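Local atomic coordinates of SmhA (Serratia marcescens, PDB entry 7A27), a protein that is one component of a tripartite alpha-pore-forming toxin and probably helps build the membrane pore. Residues 10-21 with 297-308. Residues are numbered along the deposited sequence; the frame is centred on the assembly and turned at random.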
ATOM      1  N   SER A  10      -2.939  -2.468 -26.180  1.00 69.26           N
ATOM      2  CA  SER A  10      -3.657  -2.465 -24.878  1.00 67.62           C
ATOM      3  C   SER A  10      -2.715  -2.083 -23.736  1.00 66.06           C
ATOM      4  O   SER A  10      -1.481  -2.104 -23.890  1.00 65.15           O
ATOM      5  CB  SER A  10      -4.265  -3.820 -24.591  1.00 67.47           C
ATOM      6  OG  SER A  10      -3.302  -4.725 -24.050  1.00 65.50           O
ATOM      7  N   PRO A  11      -3.297  -1.722 -22.571  1.00 63.92           N
ATOM      8  CA  PRO A  11      -2.544  -1.483 -21.345  1.00 64.10           C
ATOM      9  C   PRO A  11      -1.984  -2.761 -20.715  1.00 64.76           C
ATOM     10  O   PRO A  11      -1.356  -2.673 -19.705  1.00 63.69           O
ATOM     11  CB  PRO A  11      -3.556  -0.935 -20.330  1.00 63.38           C
ATOM     12  CG  PRO A  11      -4.807  -0.637 -21.129  1.00 64.76           C
ATOM     13  CD  PRO A  11      -4.721  -1.441 -22.405  1.00 64.79           C
ATOM     14  N   GLN A  12      -2.297  -3.918 -21.288  1.00 68.91           N
ATOM     15  CA  GLN A  12      -1.891  -5.238 -20.745  1.00 70.76           C
ATOM     16  C   GLN A  12      -2.403  -5.306 -19.309  1.00 69.75           C
ATOM     17  O   GLN A  12      -3.469  -4.745 -19.060  1.00 70.57           O
ATOM     18  CB  GLN A  12      -0.385  -5.415 -20.975  1.00 71.54           C
ATOM     19  CG  GLN A  12      -0.044  -5.134 -22.432  1.00 72.52           C
ATOM     20  CD  GLN A  12       1.136  -5.880 -22.971  1.00 72.28           C
ATOM     21  OE1 GLN A  12       1.590  -6.854 -22.403  1.00 72.49           O
ATOM     22  NE2 GLN A  12       1.619  -5.413 -24.104  1.00 75.59           N
ATOM     23  N   THR A  13      -1.660  -5.902 -18.383  1.00 70.16           N
ATOM     24  CA  THR A  13      -2.131  -6.075 -16.979  1.00 70.11           C
ATOM     25  C   THR A  13      -1.814  -4.837 -16.133  1.00 69.84           C
ATOM     26  O   THR A  13      -1.847  -4.986 -14.914  1.00 71.87           O
ATOM     27  CB  THR A  13      -1.549  -7.344 -16.339  1.00 69.95           C
ATOM     28  OG1 THR A  13      -0.135  -7.188 -16.201  1.00 69.22           O
ATOM     29  CG2 THR A  13      -1.870  -8.589 -17.136  1.00 70.92           C
ATOM     30  N   LEU A  14      -1.552  -3.660 -16.723  1.00 68.98           N
ATOM     31  CA  LEU A  14      -1.276  -2.414 -15.952  1.00 67.36           C
ATOM     32  C   LEU A  14      -2.440  -2.065 -15.017  1.00 67.75           C
ATOM     33  O   LEU A  14      -2.155  -1.658 -13.875  1.00 65.88           O
ATOM     34  CB  LEU A  14      -1.012  -1.235 -16.895  1.00 67.30           C
ATOM     35  CG  LEU A  14       0.385  -1.145 -17.512  1.00 66.22           C
ATOM     36  CD1 LEU A  14       0.468   0.034 -18.452  1.00 66.67           C
ATOM     37  CD2 LEU A  14       1.467  -0.998 -16.448  1.00 65.46           C
ATOM     38  N   MET A  15      -3.690  -2.186 -15.470  1.00 69.01           N
ATOM     39  CA  MET A  15      -4.861  -1.768 -14.657  1.00 69.33           C
ATOM     40  C   MET A  15      -4.868  -2.577 -13.361  1.00 68.83           C
ATOM     41  O   MET A  15      -4.852  -1.961 -12.288  1.00 68.28           O
ATOM     42  CB  MET A  15      -6.184  -1.942 -15.405  1.00 70.39           C
ATOM     43  CG  MET A  15      -7.353  -1.362 -14.639  1.00 71.73           C
ATOM     44  SD  MET A  15      -8.878  -1.233 -15.596  1.00 75.06           S
ATOM     45  CE  MET A  15     -10.090  -1.127 -14.281  1.00 76.66           C
ATOM     46  N   ALA A  16      -4.845  -3.903 -13.478  1.00 69.50           N
ATOM     47  CA  ALA A  16      -4.857  -4.836 -12.332  1.00 70.40           C
ATOM     48  C   ALA A  16      -3.598  -4.621 -11.480  1.00 70.46           C
ATOM     49  O   ALA A  16      -3.686  -4.584 -10.252  1.00 70.22           O
ATOM     50  CB  ALA A  16      -4.947  -6.252 -12.832  1.00 71.22           C
ATOM     51  N   MET A  17      -2.449  -4.492 -12.123  1.00 70.79           N
ATOM     52  CA  MET A  17      -1.146  -4.338 -11.445  1.00 71.49           C
ATOM     53  C   MET A  17      -1.178  -3.090 -10.567  1.00 70.20           C
ATOM     54  O   MET A  17      -0.676  -3.188  -9.454  1.00 72.70           O
ATOM     55  CB  MET A  17      -0.001  -4.261 -12.456  1.00 73.50           C
ATOM     56  CG  MET A  17       1.362  -4.461 -11.832  1.00 74.94           C
ATOM     57  SD  MET A  17       2.435  -5.315 -12.937  1.00 80.80           S
ATOM     58  CE  MET A  17       1.764  -6.971 -12.761  1.00 82.10           C
ATOM     59  N   HIS A  18      -1.768  -1.980 -11.029  1.00 67.12           N
ATOM     60  CA  HIS A  18      -1.880  -0.713 -10.254  1.00 65.33           C
ATOM     61  C   HIS A  18      -2.855  -0.922  -9.090  1.00 64.79           C
ATOM     62  O   HIS A  18      -2.559  -0.437  -7.985  1.00 66.70           O
ATOM     63  CB  HIS A  18      -2.274   0.478 -11.139  1.00 66.17           C
ATOM     64  CG  HIS A  18      -1.142   1.148 -11.852  1.00 65.75           C
ATOM     65  ND1 HIS A  18      -0.746   0.794 -13.108  1.00 64.75           N
ATOM     66  CD2 HIS A  18      -0.323   2.164 -11.491  1.00 66.39           C
ATOM     67  CE1 HIS A  18       0.262   1.569 -13.487  1.00 65.92           C
ATOM     68  NE2 HIS A  18       0.527   2.435 -12.530  1.00 65.31           N
ATOM     69  N   ILE A  19      -3.957  -1.627  -9.315  1.00 63.40           N
ATOM     70  CA  ILE A  19      -4.956  -1.954  -8.257  1.00 63.18           C
ATOM     71  C   ILE A  19      -4.277  -2.795  -7.153  1.00 64.27           C
ATOM     72  O   ILE A  19      -4.465  -2.472  -5.978  1.00 62.44           O
ATOM     73  CB  ILE A  19      -6.192  -2.628  -8.894  1.00 61.20           C
ATOM     74  CG1 ILE A  19      -6.949  -1.631  -9.780  1.00 61.56           C
ATOM     75  CG2 ILE A  19      -7.088  -3.259  -7.843  1.00 61.50           C
ATOM     76  CD1 ILE A  19      -8.099  -2.220 -10.563  1.00 63.01           C
ATOM     77  N   SER A  20      -3.473  -3.806  -7.495  1.00 66.31           N
ATOM     78  CA  SER A  20      -2.814  -4.661  -6.480  1.00 69.03           C
ATOM     79  C   SER A  20      -1.781  -3.826  -5.712  1.00 70.07           C
ATOM     80  O   SER A  20      -1.518  -4.174  -4.533  1.00 71.56           O
ATOM     81  CB  SER A  20      -2.217  -5.929  -7.050  1.00 70.96           C
ATOM     82  OG  SER A  20      -0.980  -5.669  -7.700  1.00 72.69           O
ATOM     83  N   ILE A  21      -1.231  -2.759  -6.318  1.00 69.88           N
ATOM     84  CA  ILE A  21      -0.275  -1.841  -5.629  1.00 66.79           C
ATOM     85  C   ILE A  21      -1.080  -0.966  -4.677  1.00 68.31           C
ATOM     86  O   ILE A  21      -0.720  -0.927  -3.485  1.00 67.69           O
ATOM     87  CB  ILE A  21       0.561  -0.998  -6.603  1.00 65.91           C
ATOM     88  CG1 ILE A  21       1.540  -1.882  -7.384  1.00 66.57           C
ATOM     89  CG2 ILE A  21       1.292   0.107  -5.842  1.00 65.20           C
ATOM     90  CD1 ILE A  21       2.234  -1.190  -8.545  1.00 66.83           C
ATOM     91  N   ARG A 297       4.835  -6.010  -5.126  1.00 68.02           N
ATOM     92  CA  ARG A 297       3.858  -5.721  -6.215  1.00 69.65           C
ATOM     93  C   ARG A 297       4.478  -4.718  -7.185  1.00 68.74           C
ATOM     94  O   ARG A 297       4.217  -4.834  -8.380  1.00 68.89           O
ATOM     95  CB  ARG A 297       2.542  -5.156  -5.685  1.00 72.46           C
ATOM     96  CG  ARG A 297       1.842  -6.062  -4.690  1.00 76.42           C
ATOM     97  CD  ARG A 297       1.406  -7.414  -5.230  1.00 80.78           C
ATOM     98  NE  ARG A 297       1.227  -8.316  -4.080  1.00 85.22           N
ATOM     99  CZ  ARG A 297       0.217  -8.252  -3.191  1.00 86.88           C
ATOM    100  NH1 ARG A 297      -0.735  -7.315  -3.288  1.00 86.35           N
ATOM    101  NH2 ARG A 297       0.190  -9.135  -2.204  1.00 85.08           N
ATOM    102  N   MET A 298       5.291  -3.798  -6.664  1.00 68.00           N
ATOM    103  CA  MET A 298       5.976  -2.725  -7.426  1.00 67.11           C
ATOM    104  C   MET A 298       7.102  -3.326  -8.271  1.00 66.06           C
ATOM    105  O   MET A 298       7.417  -2.740  -9.312  1.00 66.23           O
ATOM    106  CB  MET A 298       6.565  -1.720  -6.445  1.00 67.30           C
ATOM    107  CG  MET A 298       7.129  -0.470  -7.087  1.00 69.29           C
ATOM    108  SD  MET A 298       6.023   0.574  -8.030  1.00 67.85           S
ATOM    109  CE  MET A 298       4.604   0.397  -6.970  1.00 69.02           C
ATOM    110  N   ALA A 299       7.669  -4.464  -7.874  1.00 64.56           N
ATOM    111  CA  ALA A 299       8.783  -5.129  -8.588  1.00 65.17           C
ATOM    112  C   ALA A 299       8.354  -5.508 -10.013  1.00 66.38           C
ATOM    113  O   ALA A 299       9.197  -5.485 -10.919  1.00 69.82           O
ATOM    114  CB  ALA A 299       9.217  -6.353  -7.843  1.00 64.80           C
ATOM    115  N   LEU A 300       7.082  -5.800 -10.235  1.00 66.08           N
ATOM    116  CA  LEU A 300       6.569  -6.289 -11.540  1.00 67.54           C
ATOM    117  C   LEU A 300       6.185  -5.119 -12.465  1.00 66.61           C
ATOM    118  O   LEU A 300       6.013  -5.370 -13.682  1.00 67.59           O
ATOM    119  CB  LEU A 300       5.359  -7.204 -11.316  1.00 68.24           C
ATOM    120  CG  LEU A 300       5.432  -8.279 -10.228  1.00 68.41           C
ATOM    121  CD1 LEU A 300       4.046  -8.886 -10.041  1.00 68.62           C
ATOM    122  CD2 LEU A 300       6.477  -9.349 -10.532  1.00 68.19           C
ATOM    123  N   LEU A 301       6.070  -3.893 -11.944  1.00 64.01           N
ATOM    124  CA  LEU A 301       5.550  -2.728 -12.715  1.00 63.79           C
ATOM    125  C   LEU A 301       6.506  -2.333 -13.850  1.00 65.17           C
ATOM    126  O   LEU A 301       6.040  -2.122 -14.968  1.00 66.14           O
ATOM    127  CB  LEU A 301       5.282  -1.562 -11.766  1.00 61.99           C
ATOM    128  CG  LEU A 301       4.609  -0.346 -12.404  1.00 61.46           C
ATOM    129  CD1 LEU A 301       3.275  -0.694 -13.025  1.00 61.20           C
ATOM    130  CD2 LEU A 301       4.422   0.748 -11.387  1.00 61.39           C
ATOM    131  N   PRO A 302       7.836  -2.189 -13.627  1.00 63.90           N
ATOM    132  CA  PRO A 302       8.751  -1.834 -14.705  1.00 64.98           C
ATOM    133  C   PRO A 302       8.619  -2.801 -15.899  1.00 67.16           C
ATOM    134  O   PRO A 302       8.483  -2.361 -17.020  1.00 67.42           O
ATOM    135  CB  PRO A 302      10.130  -1.946 -14.027  1.00 65.70           C
ATOM    136  CG  PRO A 302       9.866  -1.700 -12.570  1.00 64.71           C
ATOM    137  CD  PRO A 302       8.529  -2.364 -12.350  1.00 63.60           C
ATOM    138  N   THR A 303       8.640  -4.109 -15.631  1.00 67.52           N
ATOM    139  CA  THR A 303       8.454  -5.174 -16.642  1.00 67.87           C
ATOM    140  C   THR A 303       7.161  -4.916 -17.425  1.00 66.73           C
ATOM    141  O   THR A 303       7.207  -4.990 -18.657  1.00 66.95           O
ATOM    142  CB  THR A 303       8.441  -6.551 -15.966  1.00 68.88           C
ATOM    143  OG1 THR A 303       9.648  -6.610 -15.207  1.00 69.93           O
ATOM    144  CG2 THR A 303       8.293  -7.705 -16.940  1.00 69.25           C
ATOM    145  N   GLU A 304       6.057  -4.598 -16.747  1.00 65.34           N
ATOM    146  CA  GLU A 304       4.756  -4.389 -17.428  1.00 65.92           C
ATOM    147  C   GLU A 304       4.823  -3.153 -18.325  1.00 64.72           C
ATOM    148  O   GLU A 304       4.234  -3.220 -19.403  1.00 65.62           O
ATOM    149  CB  GLU A 304       3.573  -4.390 -16.467  1.00 67.18           C
ATOM    150  CG  GLU A 304       3.018  -5.800 -16.262  1.00 70.45           C
ATOM    151  CD  GLU A 304       2.328  -6.443 -17.460  1.00 73.59           C
ATOM    152  OE1 GLU A 304       1.499  -5.771 -18.101  1.00 76.74           O
ATOM    153  OE2 GLU A 304       2.608  -7.617 -17.748  1.00 76.43           O
ATOM    154  N   TRP A 305       5.525  -2.084 -17.954  1.00 62.88           N
ATOM    155  CA  TRP A 305       5.667  -0.920 -18.865  1.00 62.59           C
ATOM    156  C   TRP A 305       6.510  -1.355 -20.068  1.00 65.60           C
ATOM    157  O   TRP A 305       6.156  -1.008 -21.215  1.00 65.83           O
ATOM    158  CB  TRP A 305       6.216   0.341 -18.169  1.00 60.83           C
ATOM    159  CG  TRP A 305       5.163   1.225 -17.564  1.00 58.43           C
ATOM    160  CD1 TRP A 305       4.952   1.506 -16.246  1.00 57.29           C
ATOM    161  CD2 TRP A 305       4.137   1.922 -18.289  1.00 57.80           C
ATOM    162  NE1 TRP A 305       3.876   2.341 -16.105  1.00 57.50           N
ATOM    163  CE2 TRP A 305       3.358   2.607 -17.345  1.00 57.71           C
ATOM    164  CE3 TRP A 305       3.803   2.023 -19.644  1.00 57.89           C
ATOM    165  CZ2 TRP A 305       2.268   3.378 -17.722  1.00 58.62           C
ATOM    166  CZ3 TRP A 305       2.731   2.792 -20.010  1.00 58.53           C
ATOM    167  CH2 TRP A 305       1.975   3.459 -19.059  1.00 58.60           C
ATOM    168  N   GLY A 306       7.565  -2.127 -19.816  1.00 67.36           N
ATOM    169  CA  GLY A 306       8.449  -2.699 -20.850  1.00 69.59           C
ATOM    170  C   GLY A 306       7.686  -3.537 -21.845  1.00 69.46           C
ATOM    171  O   GLY A 306       8.075  -3.514 -23.026  1.00 71.09           O
ATOM    172  N   LYS A 307       6.642  -4.247 -21.398  1.00 68.12           N
ATOM    173  CA  LYS A 307       5.770  -5.063 -22.282  1.00 69.03           C
ATOM    174  C   LYS A 307       4.978  -4.137 -23.212  1.00 69.39           C
ATOM    175  O   LYS A 307       4.803  -4.516 -24.385  1.00 67.78           O
ATOM    176  CB  LYS A 307       4.844  -5.976 -21.481  1.00 69.51           C
ATOM    177  CG  LYS A 307       5.515  -7.219 -20.909  1.00 70.89           C
ATOM    178  CD  LYS A 307       4.545  -8.279 -20.408  1.00 71.75           C
ATOM    179  CE  LYS A 307       5.188  -9.655 -20.364  1.00 73.37           C
ATOM    180  NZ  LYS A 307       4.379 -10.632 -19.599  1.00 73.69           N
ATOM    181  N   VAL A 308       4.512  -2.984 -22.713  1.00 69.63           N
ATOM    182  CA  VAL A 308       3.781  -1.969 -23.531  1.00 68.95           C
ATOM    183  C   VAL A 308       4.764  -1.395 -24.555  1.00 69.89           C
ATOM    184  O   VAL A 308       4.350  -1.174 -25.711  1.00 72.78           O
ATOM    185  CB  VAL A 308       3.167  -0.855 -22.666  1.00 67.48           C
ATOM    186  CG1 VAL A 308       2.505   0.234 -23.501  1.00 68.37           C
ATOM    187  CG2 VAL A 308       2.168  -1.429 -21.689  1.00 67.20           C
TER
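With CG of L14 beside its backbone N (chi1 -80°) and CG of L301 anti to its own (chi1 -174°), the two leucines cross at about a right angle, L14 CD2 lying 3.9 Å from L301 CD1. They interlock as knobs into holes where helix 14-21 packs almost antiparallel on helix 301-308 (axes at 165°), within the elongated helical bundle of this alpha-pore-forming toxin component. L14 sits among L301, E304, W305 and V308; L301 sits among L14, M17, H18 and I21. CD1 of L14 covers one face of the W305 indole, 3.7 Å from the centroid of the six-membered ring, while F86 and Y122 also pack on W305. The H18 imidazole, touched by L301 CD1, has its rotation fixed by a hydrogen bond from ND1 back to L14 O; Y80 and F345 from other helices pack on it as well. M17 lays SD against E304 CG and CE against L300 CB. Farther along, I21 CD1 meets M298 CE and L301 CD2, and R297 NH1 makes a weak hydrogen bond to S20 O at the edge of the guanidinium. At the opposite end Q12 reaches across K307, its OE1 3.5 Å from K307 CB. Just before the helix, T13 N donates to E304 OE1 (3.2 Å), approaching from above the carboxylate plane.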